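Local coordinates for universal stress protein (Burkholderia pseudomallei, PDB 4WNY) that probably binds ATP and takes part in the bacterial response to stress, forming a two-subunit assembly typical of the universal stress protein A family, at residues Ser114-Gly119 with Glu136-His141; His21-Ala26 with Asp73-Arg78; Leu29-His34 with Arg82-Ala87; Pro39-Asp44 with Arg65-Arg70. All coordinates share one frame; numbering follows the deposited sequence.

Contact 1: residues Ser114-Gly119 with Glu136-His141; sequences SLIVMG and ERLLRH
Leu138 brings both of its methyl branches across to strand 115-120, and this one helix residue makes the contact. It illustrates how a helix can rest on a parallel sheet through a single leucine whose forked end is shared between two strand residues pointing the same way. The interactions are all apolar and fall into two kinds. The first is the packing of the thioether end of Met118. Met118 runs outward from the strand and then bends at its last torsion (chi3 -45°), which turns the terminal methyl back along the strand in the direction of Ile116. CE thereby lies 3.4 Å from Leu138 CD1, a close approach, while Met118 SD lies 3.6 Å from the same Leu138 CD1. The second kind is aliphatic. Ile116 extends its longer branch fully (chi2 180°), and its CD1 end stands 4.1 Å from Leu138 CD2, the two side chains crossing at about a right angle. The backbones stay well apart, with 9.2 Å between the CA atoms of Ile116 and Leu138. Helix 100-111 closes the layer alongside, as Ala108 packs on Ile116 and Glu105 on Leu138. Gly119, near the end of strand 115-120, is the first glycine of a sequence pattern seen in ATP-binding family members, consistent with a nucleotide site nearby. Helix 134-141 leads on to neighbouring strand 146-150, making the last beta-alpha-beta crossover of a Rossmann-like alpha/beta fold.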
# COMPACT_ATOMS: atom_id res chain seq x y z
N SER A 114 6.93 6.16 7.74
CA SER A 114 6.40 4.86 8.13
C SER A 114 5.59 4.26 6.99
O SER A 114 5.01 3.18 7.13
CB SER A 114 5.55 4.99 9.39
OG SER A 114 4.58 6.02 9.24
N LEU A 115 5.57 4.96 5.86
CA LEU A 115 4.84 4.51 4.68
C LEU A 115 5.40 5.12 3.41
O LEU A 115 5.72 6.30 3.36
CB LEU A 115 3.35 4.86 4.81
CG LEU A 115 2.48 4.54 3.59
CD1 LEU A 115 2.44 3.03 3.34
CD2 LEU A 115 1.08 5.10 3.77
N ILE A 116 5.52 4.29 2.37
CA ILE A 116 5.96 4.77 1.06
C ILE A 116 4.86 4.57 0.02
O ILE A 116 4.36 3.46 -0.17
CB ILE A 116 7.23 4.04 0.59
CG1 ILE A 116 8.41 4.35 1.51
CG2 ILE A 116 7.56 4.42 -0.85
CD1 ILE A 116 9.69 3.66 1.11
N VAL A 117 4.48 5.66 -0.64
CA VAL A 117 3.43 5.62 -1.65
C VAL A 117 4.02 5.71 -3.05
O VAL A 117 4.84 6.58 -3.33
CB VAL A 117 2.42 6.76 -1.43
CG1 VAL A 117 1.43 6.83 -2.58
CG2 VAL A 117 1.69 6.57 -0.10
N MET A 118 3.61 4.79 -3.93
CA MET A 118 4.13 4.75 -5.29
C MET A 118 3.04 4.60 -6.33
O MET A 118 2.03 3.94 -6.09
CB MET A 118 5.13 3.60 -5.44
CG MET A 118 6.58 4.02 -5.44
SD MET A 118 7.64 2.60 -5.76
CE MET A 118 6.87 1.41 -4.67
N GLY A 119 3.25 5.20 -7.49
CA GLY A 119 2.37 5.01 -8.62
C GLY A 119 2.85 3.85 -9.47
O GLY A 119 4.05 3.71 -9.71
N GLU A 136 8.21 -3.45 -7.58
CA GLU A 136 8.47 -4.86 -7.34
C GLU A 136 9.69 -5.04 -6.44
O GLU A 136 9.76 -5.99 -5.67
CB GLU A 136 8.69 -5.60 -8.67
N ARG A 137 10.64 -4.12 -6.55
CA ARG A 137 11.83 -4.14 -5.71
C ARG A 137 11.48 -3.86 -4.26
O ARG A 137 11.76 -4.68 -3.38
CB ARG A 137 12.86 -3.12 -6.21
N LEU A 138 10.86 -2.71 -4.02
CA LEU A 138 10.44 -2.29 -2.69
C LEU A 138 9.55 -3.32 -1.99
O LEU A 138 9.61 -3.48 -0.77
CB LEU A 138 9.71 -0.94 -2.76
CG LEU A 138 10.59 0.30 -2.63
CD1 LEU A 138 9.92 1.53 -3.17
CD2 LEU A 138 10.95 0.53 -1.19
N LEU A 139 8.74 -4.02 -2.78
CA LEU A 139 7.88 -5.07 -2.24
C LEU A 139 8.70 -6.30 -1.90
O LEU A 139 8.53 -6.90 -0.84
CB LEU A 139 6.77 -5.42 -3.24
N ARG A 140 9.60 -6.68 -2.81
CA ARG A 140 10.47 -7.82 -2.60
C ARG A 140 11.44 -7.57 -1.45
O ARG A 140 11.83 -8.51 -0.74
CB ARG A 140 11.25 -8.15 -3.88
N HIS A 141 11.83 -6.32 -1.26
CA HIS A 141 12.67 -5.94 -0.13
C HIS A 141 11.91 -6.12 1.17
O HIS A 141 12.40 -6.77 2.10
CB HIS A 141 13.13 -4.48 -0.26
CG HIS A 141 13.98 -4.21 -1.45
ND1 HIS A 141 14.28 -2.93 -1.88
CD2 HIS A 141 14.60 -5.05 -2.32
CE1 HIS A 141 15.04 -3.00 -2.96
NE2 HIS A 141 15.25 -4.27 -3.25

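Contact 2: residues His21-Ala26 with Asp73-Arg78; sequences HALDAA and DDAQAR
Leu23 meets two residues of helix 73-78 with one methyl, and the pairing shows how neighbouring helices on a sheet can be apolar next to the sheet and ionic toward solvent. The two helix axes are 11.3 Å apart and inclined at 31°. In the tight, inner part, Leu23 CD2 lies 3.9 Å from Ala75 CB. The same methyl sits over one face of the Arg78 guanidinium, 3.5 Å from Arg78 CZ and displaced toward the rim. Leu13 of strand 8-13 touches both Leu23 and Ala75 from the sheet side. The outer part is looser: the long Arg78 side chain spans the gap to the exposed Asp24, whose OD1 receives Arg78 NH1 at 2.7 Å in a salt bridge with a weak hydrogen bond. Arg78 bends at chi3 (-149°) and presents its guanidinium edge to two carboxylates. The firmer grip comes from within helix 73-78, where Arg78 NE and NH2 both hold Asp74 OD2, NE at 2.8 Å. Ser20 adds a further bond to NH2. With Leu23 against one face and acceptors around the edge, the group's rotation is probably well defined. Two roughly parallel helices lying side by side on one face of a parallel sheet are characteristic of the three-layered Rossmann-like fold.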
# COMPACT_ATOMS: atom_id res chain seq x y z
N HIS A 21 -0.87 11.00 -10.01
CA HIS A 21 -2.07 10.33 -9.53
C HIS A 21 -1.83 9.77 -8.13
O HIS A 21 -2.72 9.79 -7.28
CB HIS A 21 -2.49 9.22 -10.49
CG HIS A 21 -3.79 8.58 -10.14
ND1 HIS A 21 -3.92 7.23 -9.91
CD2 HIS A 21 -5.03 9.10 -9.99
CE1 HIS A 21 -5.17 6.94 -9.62
NE2 HIS A 21 -5.87 8.07 -9.66
N ALA A 22 -0.62 9.26 -7.92
CA ALA A 22 -0.25 8.70 -6.62
C ALA A 22 -0.15 9.79 -5.57
O ALA A 22 -0.45 9.56 -4.39
CB ALA A 22 1.07 7.95 -6.74
N LEU A 23 0.28 10.97 -5.99
CA LEU A 23 0.38 12.12 -5.10
C LEU A 23 -0.99 12.54 -4.59
O LEU A 23 -1.16 12.85 -3.41
CB LEU A 23 1.05 13.30 -5.82
CG LEU A 23 1.05 14.63 -5.08
CD1 LEU A 23 1.76 14.51 -3.75
CD2 LEU A 23 1.67 15.73 -5.93
N ASP A 24 -1.97 12.55 -5.49
CA ASP A 24 -3.34 12.89 -5.13
C ASP A 24 -3.92 11.89 -4.13
O ASP A 24 -4.70 12.26 -3.26
CB ASP A 24 -4.23 12.96 -6.38
CG ASP A 24 -3.91 14.15 -7.26
OD1 ASP A 24 -3.24 15.09 -6.78
OD2 ASP A 24 -4.34 14.15 -8.43
N ALA A 25 -3.51 10.63 -4.27
CA ALA A 25 -3.95 9.59 -3.36
C ALA A 25 -3.26 9.72 -2.01
O ALA A 25 -3.89 9.57 -0.96
CB ALA A 25 -3.69 8.22 -3.97
N ALA A 26 -1.96 10.00 -2.05
CA ALA A 26 -1.17 10.18 -0.84
C ALA A 26 -1.64 11.42 -0.07
O ALA A 26 -1.67 11.43 1.16
CB ALA A 26 0.31 10.29 -1.17
N ASP A 73 7.59 21.86 -6.26
CA ASP A 73 6.88 23.10 -5.99
C ASP A 73 5.38 22.91 -6.20
O ASP A 73 4.57 23.46 -5.45
CB ASP A 73 7.39 24.24 -6.88
CG ASP A 73 8.70 24.82 -6.38
OD1 ASP A 73 9.11 24.48 -5.25
OD2 ASP A 73 9.31 25.63 -7.11
N ASP A 74 5.03 22.14 -7.22
CA ASP A 74 3.64 21.82 -7.49
C ASP A 74 3.06 20.94 -6.40
O ASP A 74 1.91 21.11 -6.00
CB ASP A 74 3.50 21.12 -8.85
CG ASP A 74 2.11 20.59 -9.09
OD1 ASP A 74 1.23 21.38 -9.51
OD2 ASP A 74 1.88 19.39 -8.86
N ALA A 75 3.86 19.99 -5.92
CA ALA A 75 3.45 19.12 -4.83
C ALA A 75 3.20 19.93 -3.57
O ALA A 75 2.22 19.70 -2.86
CB ALA A 75 4.50 18.05 -4.58
N GLN A 76 4.09 20.88 -3.30
CA GLN A 76 3.95 21.77 -2.15
C GLN A 76 2.68 22.62 -2.27
O GLN A 76 1.97 22.84 -1.29
CB GLN A 76 5.18 22.68 -2.02
CG GLN A 76 5.08 23.71 -0.90
CD GLN A 76 4.89 23.07 0.47
OE1 GLN A 76 3.77 23.02 0.98
NE2 GLN A 76 5.98 22.60 1.06
N ALA A 77 2.40 23.08 -3.49
CA ALA A 77 1.21 23.89 -3.75
C ALA A 77 -0.06 23.09 -3.50
O ALA A 77 -1.05 23.62 -2.99
CB ALA A 77 1.23 24.41 -5.18
N ARG A 78 -0.04 21.81 -3.86
CA ARG A 78 -1.18 20.93 -3.62
C ARG A 78 -1.37 20.69 -2.13
O ARG A 78 -2.50 20.69 -1.63
CB ARG A 78 -0.99 19.59 -4.34
CG ARG A 78 -0.92 19.68 -5.85
CD ARG A 78 -1.05 18.28 -6.45
NE ARG A 78 -0.31 18.14 -7.71
CZ ARG A 78 -0.37 17.06 -8.48
NH1 ARG A 78 -1.14 16.04 -8.14
NH2 ARG A 78 0.33 17.01 -9.61

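Contact 3: residues Leu29-His34 with Arg82-Ala87; sequences LAADAH and RGVAGA
Val84 turns its two methyls toward helix 17-32, each meeting a different alanine. With CG1 anti to the backbone N (chi1 170°), one methyl points to Ala30 and the other to Ala31, so the valine straddles two consecutive residues of the last helical turn. Val84 CG1 comes to 3.8 Å from Ala30 CB, which projects directly at the loop. Val84 CG2 lies 4.0 Å from Ala31 CB, beside a methyl that is less squarely aimed. The short side chains let the chains come near, with the CA atoms of Ala31 and Val84 6.0 Å apart. Leu37 of strand 36-43 touches both Ala30 and Val84, completing the apolar cluster. Helix ends flank it: Gly83, with positive phi, closes helix 57-82 in a Schellman motif, and His34 does the same for helix 17-32. The His34 ring also curls back, its ND1 donating to Asp32 O at 3.2 Å from above the carbonyl plane. On the same helix, Leu29 packs on Tyr6 of the second subunit. Between the two segments everything rests on methyl groups, which implies that fit of shape and burial, rather than directional polar bonds, sets the loop against the helix.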
# COMPACT_ATOMS: atom_id res chain seq x y z
N LEU A 29 -4.97 10.65 1.63
CA LEU A 29 -4.69 9.83 2.80
C LEU A 29 -4.10 10.67 3.92
O LEU A 29 -4.46 10.52 5.08
CB LEU A 29 -3.74 8.68 2.44
CG LEU A 29 -3.46 7.69 3.57
CD1 LEU A 29 -4.69 6.84 3.82
CD2 LEU A 29 -2.26 6.82 3.23
N ALA A 30 -3.18 11.56 3.55
CA ALA A 30 -2.53 12.44 4.52
C ALA A 30 -3.53 13.37 5.19
O ALA A 30 -3.41 13.67 6.38
CB ALA A 30 -1.43 13.25 3.84
N ALA A 31 -4.52 13.82 4.43
CA ALA A 31 -5.55 14.71 4.95
C ALA A 31 -6.53 13.96 5.84
O ALA A 31 -6.95 14.45 6.89
CB ALA A 31 -6.28 15.41 3.82
N ASP A 32 -6.91 12.76 5.41
CA ASP A 32 -7.85 11.93 6.15
C ASP A 32 -7.24 11.44 7.46
O ASP A 32 -7.90 11.43 8.50
CB ASP A 32 -8.30 10.73 5.32
CG ASP A 32 -9.27 11.11 4.22
OD1 ASP A 32 -9.78 12.25 4.25
OD2 ASP A 32 -9.54 10.28 3.33
N ALA A 33 -5.98 11.04 7.41
CA ALA A 33 -5.30 10.52 8.59
C ALA A 33 -4.59 11.62 9.36
O ALA A 33 -3.93 11.35 10.36
CB ALA A 33 -4.30 9.44 8.19
N HIS A 34 -4.75 12.86 8.90
CA HIS A 34 -4.13 14.02 9.53
C HIS A 34 -2.63 13.82 9.63
O HIS A 34 -2.02 14.07 10.68
CB HIS A 34 -4.73 14.29 10.91
CG HIS A 34 -6.16 14.71 10.87
ND1 HIS A 34 -7.11 14.05 10.11
CD2 HIS A 34 -6.82 15.71 11.50
CE1 HIS A 34 -8.29 14.64 10.28
NE2 HIS A 34 -8.13 15.65 11.11
N ARG A 82 -4.60 21.87 0.37
CA ARG A 82 -5.30 20.83 1.12
C ARG A 82 -5.03 20.93 2.62
O ARG A 82 -5.63 20.21 3.42
CB ARG A 82 -4.89 19.44 0.61
N GLY A 83 -4.12 21.83 3.00
CA GLY A 83 -3.78 22.03 4.39
C GLY A 83 -3.00 20.88 4.99
O GLY A 83 -3.08 20.62 6.19
N VAL A 84 -2.25 20.18 4.15
CA VAL A 84 -1.45 19.04 4.59
C VAL A 84 -0.02 19.48 4.91
O VAL A 84 0.65 20.09 4.08
CB VAL A 84 -1.41 17.93 3.53
CG1 VAL A 84 -0.38 16.88 3.89
CG2 VAL A 84 -2.79 17.31 3.37
N ALA A 85 0.43 19.14 6.11
CA ALA A 85 1.77 19.52 6.56
C ALA A 85 2.85 18.65 5.91
O ALA A 85 2.55 17.62 5.30
CB ALA A 85 1.86 19.42 8.07
N GLY A 86 4.10 19.07 6.05
CA GLY A 86 5.22 18.36 5.47
C GLY A 86 5.96 19.21 4.46
O GLY A 86 5.52 20.29 4.10
N ALA A 87 7.11 18.71 4.00
CA ALA A 87 7.93 19.43 3.04
C ALA A 87 8.59 18.47 2.06
O ALA A 87 9.26 17.53 2.47
CB ALA A 87 8.98 20.26 3.76

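Contact 4: residues Pro39-Asp44 with Arg65-Arg70; sequences PVYVVD and REEGRR
Strand 39-43 and helix 65-70 run nearly antiparallel, at 168°, with their axes 8.8 Å apart, an example of how a glycine lets a helix sink onto an aromatic ring. Tyr41 and Gly68 bring their CA atoms to 5.8 Å. The tyrosine, its CG anti to the backbone N (chi1 -177°), reaches from the strand to lay one ring face under the helix. Gly68 CA sits above the middle of that face, 3.5 Å from the Tyr41 ring centroid and 12° off the normal, a CH-pi contact. Farther out, Tyr41 OH packs beside the base of Glu67, 3.9 Å from Glu67 CB, and the carboxylate leads away. Val43 CG2 lies at the ring's edge, in its plane, and also brushes Arg65 CG at 4.4 Å. The Arg65 head is taken by Glu92 of the neighbouring strand in a salt bridge. On the helix's outer side Glu66 OE2 takes a sound bond from Arg69 NE (2.8 Å) and a weak one from Arg70 NH2. Phe64 and Leu72 touch Tyr41 from the same helix. Since helix 57-82 follows this strand and leads to the adjacent parallel strand 89-92, the contact belongs to a beta-alpha-beta crossover of the Rossmann-like sheet.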
# COMPACT_ATOMS: atom_id res chain seq x y z
N PRO A 39 6.64 14.37 -0.22
CA PRO A 39 6.91 13.99 -1.61
C PRO A 39 8.40 14.04 -1.92
O PRO A 39 9.06 15.01 -1.55
CB PRO A 39 6.15 15.05 -2.42
CG PRO A 39 5.17 15.65 -1.46
CD PRO A 39 5.86 15.61 -0.13
N VAL A 40 8.93 13.02 -2.58
CA VAL A 40 10.33 13.04 -2.96
C VAL A 40 10.50 12.89 -4.47
O VAL A 40 9.83 12.08 -5.11
CB VAL A 40 11.14 11.93 -2.24
CG1 VAL A 40 11.09 12.13 -0.73
CG2 VAL A 40 10.63 10.55 -2.61
N TYR A 41 11.38 13.71 -5.03
CA TYR A 41 11.75 13.59 -6.43
C TYR A 41 13.12 12.95 -6.53
O TYR A 41 14.09 13.47 -5.98
CB TYR A 41 11.74 14.96 -7.12
CG TYR A 41 12.05 14.91 -8.60
CD1 TYR A 41 11.03 14.79 -9.54
CD2 TYR A 41 13.36 14.98 -9.06
CE1 TYR A 41 11.31 14.74 -10.89
CE2 TYR A 41 13.65 14.94 -10.41
CZ TYR A 41 12.62 14.82 -11.32
OH TYR A 41 12.91 14.77 -12.67
N VAL A 42 13.21 11.82 -7.23
CA VAL A 42 14.45 11.07 -7.31
C VAL A 42 15.27 11.43 -8.55
O VAL A 42 14.85 11.16 -9.67
CB VAL A 42 14.19 9.55 -7.31
N VAL A 43 16.43 12.04 -8.34
CA VAL A 43 17.35 12.32 -9.43
C VAL A 43 18.26 11.11 -9.65
O VAL A 43 19.17 10.86 -8.86
CB VAL A 43 18.20 13.57 -9.16
CG1 VAL A 43 19.12 13.85 -10.34
CG2 VAL A 43 17.31 14.76 -8.87
N ASP A 44 18.00 10.38 -10.73
CA ASP A 44 18.73 9.15 -11.01
C ASP A 44 19.63 9.32 -12.23
O ASP A 44 19.24 8.97 -13.35
CB ASP A 44 17.75 8.00 -11.21
CG ASP A 44 18.44 6.67 -11.46
OD1 ASP A 44 19.65 6.55 -11.20
OD2 ASP A 44 17.76 5.73 -11.93
N ARG A 65 17.36 18.29 -11.71
CA ARG A 65 17.25 19.05 -10.47
C ARG A 65 16.26 20.19 -10.67
O ARG A 65 15.42 20.44 -9.81
CB ARG A 65 18.61 19.59 -10.03
CG ARG A 65 19.54 18.57 -9.38
CD ARG A 65 20.85 19.22 -8.98
NE ARG A 65 21.79 18.27 -8.39
CZ ARG A 65 23.05 18.56 -8.06
NH1 ARG A 65 23.52 19.79 -8.26
NH2 ARG A 65 23.83 17.64 -7.52
N GLU A 66 16.37 20.86 -11.80
CA GLU A 66 15.46 21.94 -12.15
C GLU A 66 14.04 21.41 -12.33
O GLU A 66 13.07 22.04 -11.91
CB GLU A 66 15.92 22.65 -13.42
CG GLU A 66 15.11 23.89 -13.75
CD GLU A 66 15.11 24.89 -12.62
OE1 GLU A 66 16.19 25.15 -12.05
OE2 GLU A 66 14.03 25.42 -12.29
N GLU A 67 13.93 20.24 -12.96
CA GLU A 67 12.64 19.60 -13.14
C GLU A 67 12.07 19.20 -11.79
O GLU A 67 10.87 19.31 -11.55
CB GLU A 67 12.77 18.37 -14.05
CG GLU A 67 11.44 17.86 -14.56
CD GLU A 67 10.75 18.85 -15.47
OE1 GLU A 67 11.22 19.02 -16.62
OE2 GLU A 67 9.75 19.47 -15.04
N GLY A 68 12.95 18.74 -10.90
CA GLY A 68 12.56 18.38 -9.56
C GLY A 68 11.99 19.56 -8.80
O GLY A 68 10.99 19.43 -8.10
N ARG A 69 12.62 20.72 -8.96
CA ARG A 69 12.15 21.94 -8.32
C ARG A 69 10.70 22.24 -8.72
O ARG A 69 9.86 22.49 -7.86
CB ARG A 69 13.04 23.13 -8.69
CG ARG A 69 12.53 24.47 -8.17
CD ARG A 69 13.48 25.60 -8.48
NE ARG A 69 13.21 26.23 -9.77
CZ ARG A 69 12.35 27.24 -9.94
NH1 ARG A 69 11.68 27.72 -8.90
NH2 ARG A 69 12.16 27.75 -11.14
N ARG A 70 10.44 22.19 -10.02
CA ARG A 70 9.11 22.45 -10.55
C ARG A 70 8.09 21.44 -10.05
O ARG A 70 6.98 21.80 -9.66
CB ARG A 70 9.14 22.44 -12.08
CG ARG A 70 10.24 23.30 -12.69
CD ARG A 70 9.95 24.78 -12.52
NE ARG A 70 11.10 25.61 -12.88
CZ ARG A 70 11.43 25.94 -14.13
NH1 ARG A 70 10.70 25.51 -15.15
NH2 ARG A 70 12.50 26.70 -14.35

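Contacts 1 and 4 each set a helix on a strand of the same sheet, on opposite sides of the chain's centre. Contacts 2 and 3 both draw on helix 17-32, the first along its length and the second at its end. Helix 57-82 serves contacts 2 and 4, and Ala75 of contact 2 touches Pro39 of contact 4. Contact 1 meets contact 2 where Val117 packs on Ala26. Chemistry follows depth: contacts 1 and 3 are buried and wholly apolar, contact 4 is a buried aromatic-glycine pairing fringed by exposed charges, and contact 2 alone carries an ion pair between its segments, at its solvent side.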